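Local coordinates for calcium uptake protein 2, mitochondrial (Homo sapiens, PDB 6LB7), which probably serves as an EF-hand calcium sensor that helps regulate calcium uptake into mitochondria, at residues T185-Q188 / E189-L193; S200-K204 / E205-E209; E235-S238 / L239-K243. All coordinates share one frame; numbering follows the deposited sequence.

Contact 1: residues T185-Q188 / E189-L193; sequences TEIQ and EMEFL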
loop_
_atom_site.group_PDB
_atom_site.type_symbol
_atom_site.label_atom_id
_atom_site.label_comp_id
_atom_site.label_asym_id
_atom_site.label_seq_id
_atom_site.Cartn_x
_atom_site.Cartn_y
_atom_site.Cartn_z
ATOM N N THR B 185 -15.417 -16.965 -1.602
ATOM C CA THR B 185 -15.651 -18.389 -1.353
ATOM C C THR B 185 -16.194 -19.097 -2.592
ATOM O O THR B 185 -15.757 -20.207 -2.933
ATOM C CB THR B 185 -16.617 -18.565 -0.180
ATOM O OG1 THR B 185 -16.059 -17.957 0.981
ATOM C CG2 THR B 185 -16.841 -20.047 0.107
ATOM N N GLU B 186 -17.153 -18.476 -3.279
ATOM C CA GLU B 186 -17.750 -19.122 -4.439
ATOM C C GLU B 186 -16.722 -19.370 -5.546
ATOM O O GLU B 186 -16.697 -20.464 -6.128
ATOM C CB GLU B 186 -18.931 -18.296 -4.959
ATOM C CG GLU B 186 -19.538 -18.884 -6.219
ATOM C CD GLU B 186 -21.025 -18.559 -6.377
ATOM O OE1 GLU B 186 -21.466 -17.426 -6.088
ATOM O OE2 GLU B 186 -21.763 -19.453 -6.798
ATOM N N ILE B 187 -15.859 -18.387 -5.847
ATOM C CA ILE B 187 -14.800 -18.614 -6.842
ATOM C C ILE B 187 -13.876 -19.733 -6.387
ATOM O O ILE B 187 -13.440 -20.562 -7.194
ATOM C CB ILE B 187 -13.977 -17.334 -7.113
ATOM C CG1 ILE B 187 -14.853 -16.172 -7.601
ATOM C CG2 ILE B 187 -12.815 -17.639 -8.132
ATOM C CD1 ILE B 187 -15.849 -16.553 -8.634
ATOM N N GLN B 188 -13.507 -19.734 -5.100
ATOM C CA GLN B 188 -12.606 -20.813 -4.711
ATOM C C GLN B 188 -13.307 -22.166 -4.786
ATOM O O GLN B 188 -12.743 -23.148 -5.284
ATOM C CB GLN B 188 -12.047 -20.577 -3.296
ATOM C CG GLN B 188 -11.257 -19.266 -3.080
ATOM C CD GLN B 188 -11.343 -18.742 -1.649
ATOM O OE1 GLN B 188 -11.963 -19.295 -0.831
ATOM N NE2 GLN B 188 -10.711 -17.675 -1.356
ATOM N N GLU B 189 -14.585 -22.287 -4.422
ATOM C CA GLU B 189 -15.219 -23.600 -4.514
ATOM C C GLU B 189 -15.375 -24.027 -5.963
ATOM O O GLU B 189 -15.221 -25.207 -6.298
ATOM C CB GLU B 189 -16.582 -23.581 -3.804
ATOM C CG GLU B 189 -16.459 -23.492 -2.281
ATOM C CD GLU B 189 -17.791 -23.405 -1.565
ATOM O OE1 GLU B 189 -18.839 -23.332 -2.229
ATOM O OE2 GLU B 189 -17.768 -23.403 -0.321
ATOM N N MET B 190 -15.682 -23.085 -6.843
ATOM C CA MET B 190 -15.866 -23.456 -8.240
ATOM C C MET B 190 -14.544 -23.862 -8.880
ATOM O O MET B 190 -14.471 -24.866 -9.597
ATOM C CB MET B 190 -16.505 -22.299 -8.981
ATOM C CG MET B 190 -16.898 -22.624 -10.369
ATOM S SD MET B 190 -17.970 -21.312 -10.968
ATOM C CE MET B 190 -18.788 -22.196 -12.282
ATOM N N GLU B 191 -13.479 -23.094 -8.628
ATOM C CA GLU B 191 -12.168 -23.471 -9.146
ATOM C C GLU B 191 -11.687 -24.784 -8.538
ATOM O O GLU B 191 -11.082 -25.606 -9.229
ATOM C CB GLU B 191 -11.155 -22.351 -8.892
ATOM C CG GLU B 191 -11.442 -21.122 -9.752
ATOM C CD GLU B 191 -10.317 -20.111 -9.744
ATOM O OE1 GLU B 191 -9.637 -19.959 -8.697
ATOM O OE2 GLU B 191 -10.101 -19.481 -10.803
ATOM N N PHE B 192 -11.953 -25.011 -7.258
ATOM C CA PHE B 192 -11.554 -26.280 -6.661
ATOM C C PHE B 192 -12.111 -27.460 -7.449
ATOM O O PHE B 192 -11.375 -28.372 -7.816
ATOM C CB PHE B 192 -12.028 -26.371 -5.219
ATOM C CG PHE B 192 -11.614 -27.653 -4.540
ATOM C CD1 PHE B 192 -12.465 -28.754 -4.518
ATOM C CD2 PHE B 192 -10.363 -27.758 -3.943
ATOM C CE1 PHE B 192 -12.075 -29.936 -3.896
ATOM C CE2 PHE B 192 -9.975 -28.920 -3.314
ATOM C CZ PHE B 192 -10.828 -30.015 -3.289
ATOM N N LEU B 193 -13.423 -27.468 -7.708
ATOM C CA LEU B 193 -13.998 -28.605 -8.423
ATOM C C LEU B 193 -13.592 -28.624 -9.888
ATOM O O LEU B 193 -13.458 -29.704 -10.477
ATOM C CB LEU B 193 -15.509 -28.597 -8.290
ATOM C CG LEU B 193 -15.868 -29.168 -6.916
ATOM C CD1 LEU B 193 -17.306 -28.820 -6.561
ATOM C CD2 LEU B 193 -15.612 -30.687 -6.882
#

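Contact 2: residues S200-K204 / E205-E209; sequences SFMRK and EDFAE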
loop_
_atom_site.group_PDB
_atom_site.type_symbol
_atom_site.label_atom_id
_atom_site.label_comp_id
_atom_site.label_asym_id
_atom_site.label_seq_id
_atom_site.Cartn_x
_atom_site.Cartn_y
_atom_site.Cartn_z
ATOM N N SER B 200 -13.357 -35.391 -4.755
ATOM C CA SER B 200 -13.522 -34.695 -3.474
ATOM C C SER B 200 -12.240 -33.999 -3.046
ATOM O O SER B 200 -12.286 -33.001 -2.323
ATOM C CB SER B 200 -13.936 -35.673 -2.373
ATOM O OG SER B 200 -15.123 -36.361 -2.699
ATOM N N PHE B 201 -11.096 -34.528 -3.448
ATOM C CA PHE B 201 -9.813 -33.960 -3.066
ATOM C C PHE B 201 -9.056 -33.597 -4.324
ATOM O O PHE B 201 -9.257 -34.201 -5.379
ATOM C CB PHE B 201 -8.997 -34.933 -2.183
ATOM C CG PHE B 201 -9.630 -35.167 -0.838
ATOM C CD1 PHE B 201 -9.286 -34.368 0.255
ATOM C CD2 PHE B 201 -10.607 -36.139 -0.676
ATOM C CE1 PHE B 201 -9.881 -34.555 1.487
ATOM C CE2 PHE B 201 -11.218 -36.326 0.564
ATOM C CZ PHE B 201 -10.853 -35.532 1.642
ATOM N N MET B 202 -8.240 -32.548 -4.206
ATOM C CA MET B 202 -7.369 -32.080 -5.271
ATOM C C MET B 202 -6.076 -32.867 -5.177
ATOM O O MET B 202 -5.436 -32.875 -4.122
ATOM C CB MET B 202 -7.092 -30.586 -5.091
ATOM C CG MET B 202 -6.969 -29.745 -6.312
ATOM S SD MET B 202 -6.785 -28.030 -5.734
ATOM C CE MET B 202 -7.818 -27.180 -6.912
ATOM N N ARG B 203 -5.690 -33.548 -6.250
ATOM C CA ARG B 203 -4.348 -34.104 -6.226
ATOM C C ARG B 203 -3.331 -32.970 -6.221
ATOM O O ARG B 203 -3.626 -31.847 -6.636
ATOM C CB ARG B 203 -4.116 -35.041 -7.403
ATOM C CG ARG B 203 -5.158 -36.153 -7.455
ATOM C CD ARG B 203 -4.923 -37.007 -8.683
ATOM N NE ARG B 203 -4.698 -36.126 -9.801
ATOM C CZ ARG B 203 -4.292 -36.528 -10.991
ATOM N NH1 ARG B 203 -4.069 -37.823 -11.220
ATOM N NH2 ARG B 203 -4.097 -35.625 -11.947
ATOM N N LYS B 204 -2.129 -33.265 -5.710
ATOM C CA LYS B 204 -1.084 -32.248 -5.719
ATOM C C LYS B 204 -0.858 -31.702 -7.116
ATOM O O LYS B 204 -0.657 -30.499 -7.285
ATOM C CB LYS B 204 0.212 -32.804 -5.139
ATOM C CG LYS B 204 0.199 -32.855 -3.616
ATOM C CD LYS B 204 1.442 -33.578 -3.100
ATOM C CE LYS B 204 1.551 -33.520 -1.593
ATOM N NZ LYS B 204 2.800 -34.250 -1.115
ATOM N N GLU B 205 -0.906 -32.550 -8.144
ATOM C CA GLU B 205 -0.716 -31.987 -9.477
ATOM C C GLU B 205 -1.954 -31.262 -9.996
ATOM O O GLU B 205 -1.814 -30.428 -10.892
ATOM C CB GLU B 205 -0.262 -33.066 -10.475
ATOM C CG GLU B 205 -1.297 -34.069 -10.914
ATOM C CD GLU B 205 -0.784 -34.952 -12.050
ATOM O OE1 GLU B 205 0.450 -35.066 -12.205
ATOM O OE2 GLU B 205 -1.605 -35.529 -12.790
ATOM N N ASP B 206 -3.159 -31.564 -9.477
ATOM C CA ASP B 206 -4.324 -30.726 -9.803
ATOM C C ASP B 206 -4.160 -29.321 -9.228
ATOM O O ASP B 206 -4.527 -28.333 -9.865
ATOM C CB ASP B 206 -5.633 -31.323 -9.255
ATOM C CG ASP B 206 -5.912 -32.754 -9.716
ATOM O OD1 ASP B 206 -5.513 -33.137 -10.815
ATOM O OD2 ASP B 206 -6.589 -33.502 -8.964
ATOM N N PHE B 207 -3.656 -29.218 -7.999
ATOM C CA PHE B 207 -3.371 -27.907 -7.426
ATOM C C PHE B 207 -2.279 -27.191 -8.222
ATOM O O PHE B 207 -2.351 -25.977 -8.453
ATOM C CB PHE B 207 -2.976 -28.076 -5.956
ATOM C CG PHE B 207 -2.510 -26.808 -5.302
ATOM C CD1 PHE B 207 -3.423 -25.840 -4.925
ATOM C CD2 PHE B 207 -1.155 -26.578 -5.079
ATOM C CE1 PHE B 207 -2.997 -24.651 -4.333
ATOM C CE2 PHE B 207 -0.723 -25.387 -4.505
ATOM C CZ PHE B 207 -1.648 -24.429 -4.124
ATOM N N ALA B 208 -1.280 -27.932 -8.687
ATOM C CA ALA B 208 -0.263 -27.316 -9.531
ATOM C C ALA B 208 -0.871 -26.788 -10.825
ATOM O O ALA B 208 -0.516 -25.696 -11.280
ATOM C CB ALA B 208 0.852 -28.318 -9.832
ATOM N N GLU B 209 -1.792 -27.546 -11.432
ATOM C CA GLU B 209 -2.456 -27.071 -12.648
ATOM C C GLU B 209 -3.233 -25.794 -12.397
ATOM O O GLU B 209 -3.205 -24.874 -13.226
ATOM C CB GLU B 209 -3.411 -28.122 -13.200
ATOM C CG GLU B 209 -2.790 -29.349 -13.787
ATOM C CD GLU B 209 -3.846 -30.403 -14.042
ATOM O OE1 GLU B 209 -3.512 -31.600 -14.065
ATOM O OE2 GLU B 209 -5.034 -30.027 -14.180
#

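Contact 3: residues E235-S238 / L239-K243; sequences ESIS and LDEFK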
loop_
_atom_site.group_PDB
_atom_site.type_symbol
_atom_site.label_atom_id
_atom_site.label_comp_id
_atom_site.label_asym_id
_atom_site.label_seq_id
_atom_site.Cartn_x
_atom_site.Cartn_y
_atom_site.Cartn_z
ATOM N N GLU B 235 -0.339 -36.758 0.119
ATOM C CA GLU B 235 -1.614 -36.393 0.725
ATOM C C GLU B 235 -2.334 -35.381 -0.165
ATOM O O GLU B 235 -1.884 -34.241 -0.324
ATOM C CB GLU B 235 -1.390 -35.837 2.128
ATOM C CG GLU B 235 -2.505 -34.939 2.650
ATOM C CD GLU B 235 -3.689 -35.716 3.190
ATOM O OE1 GLU B 235 -4.792 -35.131 3.275
ATOM O OE2 GLU B 235 -3.519 -36.910 3.528
ATOM N N SER B 236 -3.465 -35.792 -0.730
ATOM C CA SER B 236 -4.254 -34.903 -1.562
ATOM C C SER B 236 -4.799 -33.734 -0.730
ATOM O O SER B 236 -4.850 -33.782 0.501
ATOM C CB SER B 236 -5.376 -35.693 -2.215
ATOM O OG SER B 236 -6.220 -36.235 -1.218
ATOM N N ILE B 237 -5.196 -32.668 -1.424
ATOM C CA ILE B 237 -5.503 -31.382 -0.809
ATOM C C ILE B 237 -7.011 -31.243 -0.653
ATOM O O ILE B 237 -7.768 -31.473 -1.609
ATOM C CB ILE B 237 -4.928 -30.233 -1.658
ATOM C CG1 ILE B 237 -3.393 -30.263 -1.607
ATOM C CG2 ILE B 237 -5.511 -28.895 -1.230
ATOM C CD1 ILE B 237 -2.734 -30.007 -2.941
ATOM N N SER B 238 -7.451 -30.852 0.536
ATOM C CA SER B 238 -8.869 -30.634 0.785
ATOM C C SER B 238 -9.314 -29.248 0.318
ATOM O O SER B 238 -8.508 -28.333 0.097
ATOM C CB SER B 238 -9.190 -30.779 2.277
ATOM O OG SER B 238 -8.686 -29.671 3.017
ATOM N N LEU B 239 -10.630 -29.085 0.217
ATOM C CA LEU B 239 -11.175 -27.768 -0.097
ATOM C C LEU B 239 -10.722 -26.724 0.929
ATOM O O LEU B 239 -10.329 -25.604 0.567
ATOM C CB LEU B 239 -12.700 -27.843 -0.157
ATOM C CG LEU B 239 -13.459 -26.562 -0.482
ATOM C CD1 LEU B 239 -13.023 -26.025 -1.847
ATOM C CD2 LEU B 239 -14.953 -26.847 -0.471
ATOM N N ASP B 240 -10.777 -27.067 2.217
ATOM C CA ASP B 240 -10.373 -26.107 3.242
ATOM C C ASP B 240 -8.905 -25.727 3.099
ATOM O O ASP B 240 -8.546 -24.559 3.268
ATOM C CB ASP B 240 -10.637 -26.662 4.649
ATOM C CG ASP B 240 -12.102 -26.544 5.056
ATOM O OD1 ASP B 240 -12.809 -25.713 4.453
ATOM O OD2 ASP B 240 -12.546 -27.283 5.969
ATOM N N GLU B 241 -8.038 -26.701 2.817
ATOM C CA GLU B 241 -6.633 -26.380 2.600
ATOM C C GLU B 241 -6.464 -25.514 1.358
ATOM O O GLU B 241 -5.626 -24.603 1.335
ATOM C CB GLU B 241 -5.804 -27.668 2.493
ATOM C CG GLU B 241 -5.781 -28.467 3.800
ATOM C CD GLU B 241 -5.187 -29.876 3.665
ATOM O OE1 GLU B 241 -5.150 -30.434 2.540
ATOM O OE2 GLU B 241 -4.769 -30.431 4.701
ATOM N N PHE B 242 -7.250 -25.781 0.312
ATOM C CA PHE B 242 -7.186 -24.948 -0.878
ATOM C C PHE B 242 -7.643 -23.534 -0.564
ATOM O O PHE B 242 -7.000 -22.561 -0.979
ATOM C CB PHE B 242 -8.034 -25.569 -1.993
ATOM C CG PHE B 242 -8.073 -24.759 -3.249
ATOM C CD1 PHE B 242 -9.241 -24.127 -3.633
ATOM C CD2 PHE B 242 -6.942 -24.649 -4.061
ATOM C CE1 PHE B 242 -9.297 -23.399 -4.797
ATOM C CE2 PHE B 242 -6.984 -23.912 -5.238
ATOM C CZ PHE B 242 -8.155 -23.284 -5.611
ATOM N N LYS B 243 -8.748 -23.397 0.180
ATOM C CA LYS B 243 -9.247 -22.069 0.534
ATOM C C LYS B 243 -8.202 -21.271 1.305
ATOM O O LYS B 243 -8.056 -20.061 1.088
ATOM C CB LYS B 243 -10.541 -22.172 1.362
ATOM C CG LYS B 243 -11.761 -22.603 0.574
ATOM C CD LYS B 243 -12.998 -22.798 1.485
ATOM C CE LYS B 243 -14.218 -23.076 0.640
ATOM N NZ LYS B 243 -15.473 -23.244 1.415
HETATM O O HOH W 1 -3.558 -32.562 5.045
#

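Contact 1: residues T185-Q188 / E189-L193
The carboxylate of E189 has the methyl CG2 of T185 over one face. CG2 of T185 stands 3.5 Å from OE2 of E189, and the two side chains run alongside each other in the same direction. The carboxylate of E191 is covered in a similar way by I187, whose branch methyl CG2 lies almost straight above the carboxylate carbon CD of E191, 3.9 Å away. In both pairs an apolar methyl meets a flat charged group from above, and the oxygens are left to other partners. E191 places CG beside its backbone N (chi1 -70°) and then runs extended. Its CG therefore leans on the carbonyl of I187, with CG of E191 3.3 Å from O of I187. The same carbonyl accepts the backbone N of E191 at 2.9 Å, in a bond of 168° at the hydrogen. E189 N binds T185 O at 2.8 Å. M190 N to E186 O (2.9 Å) and F192 N to Q188 O (2.8 Å) continue the series. OE2 of E191 forms salt bridges with R318 and R321, and its OE1 accepts from W210 NE1. E189 is shared between R74 and K243. These positive neighbours would be expected to keep both glutamates ionised. A leucine in place of E191 would probably leave R318 and R321 without their buried counter-charge and the W210 indole N-H without its acceptor. T185 OG1 turns back to E181 O within the helix, and I187 also packs on helix 30-38. The arrangement is that of regular alpha-helical i to i+4 pairs, here in the long helix 173-196, where charged residues tie the helix to surrounding parts of the chain.

Contact 2: residues S200-K204 / E205-E209
R203 is the N-cap of helix 204-211, and D206, three residues on, folds its carboxylate back over the start of the helix. D206 OD2 accepts the backbone N of R203 at 2.9 Å, met from above the carboxylate plane. The R203 side chain also closes on this carboxylate. Its CG lies beside the backbone N (chi1 -56°) and the chain bends at chi3, which brings the guanidinium side-on to D206. NH2 of R203 reaches OD1 of D206 at 3.1 Å on the syn side. R203 NE reaches D206 OD1 at 3.3 Å, and both donors come from one face of the carboxylate. A further bond from NE to OD2 is weak. The guanidinium plane of R203 and the carboxylate plane of D206 are 26° apart. E205 completes the salt-bridge network: its OE2 is 2.6 Å from R203 NH2, while its CG lies over one guanidinium face. That carboxylate stands nearly perpendicular to the guanidinium, at 84°. With helix 173-196 before it and M202 paired through its backbone with I237, the arrangement is consistent with the loop and exiting helix of an EF-hand-like unit; the calcium ligands seen in this protein lie in a different loop. Backbone bonds at the start of the helix include F207 N to R203 O at 3.0 Å and A208 N to K204 O. On the buried side M202 crosses F207. M202 SD sits at the edge of the F207 ring, 5.4 Å from its centroid, a Met-aromatic contact, and also touches F207 CB at 3.8 Å. K204 sends NZ to D292 on helix 288-298.

Contact 3: residues E235-S238 / L239-K243
S238 holds OG between its backbone N and carbonyl carbon (chi1 72°), and E241 places CG beside its own backbone N (chi1 -65°) and continues extended. The first torsion turns the serine hydroxyl toward the open end of the helix. The second sends the glutamate carboxylate back past that hydroxyl to the residue before the helix. The result is a capping box. S238 OG accepts from E241 N at 3.0 Å, and E241 OE1 accepts from S238 N at 3.1 Å. Both bonds are close to straight. S238 N approaches OE1 from above the carboxylate plane, 39° out of it. The box is compact: OG of S238 lies 3.2 Å from CG of E241, so the hydroxyl rests against the aliphatic part of the glutamate. S238 O then takes F242 N at 2.9 Å, the first i to i+4 bond of the helix. E241 OE1 has a second donor, N289 ND2, which helps fix the turn of the carboxylate. E241 OE2 accepts from a water at 2.5 Å. The same water gives a weak bond to OE1 of E235, and so lies between two carboxylates of like charge. I237 crosses E241 and also touches F242. I237 CG2 is 3.9 Å from E241 CB and 4.2 Å from F242 CB, a small apolar patch beside the polar cap. From this start helix 239-249 runs between neighbours: L239 packs on F192 of helix 173-196, the F242 ring meets W210 edge-to-face, and I237 reaches K204 at the start of helix 204-211 and I290 of helix 288-298.

How the contacts relate
The three contacts lie in series along the chain and touch one another. Contacts 2 and 3 are closest, with centres about 8 Å apart. M202 O and I237 N, 2.7 Å apart, probably form a hydrogen bond between the two loops, much as paired EF-hand loops do, and F207 CB packs on I237 CD1. Contact 1 lies about 13 Å from contact 2 and 12 Å from contact 3, centre to centre. The F192 ring reaches S200 O and M202 N of contact 2. E189 OE2 makes a 2.9 Å salt bridge to K243 NZ of contact 3. None of them supplies a ligand to the calcium held by D109, D111, N113, M115 and E120.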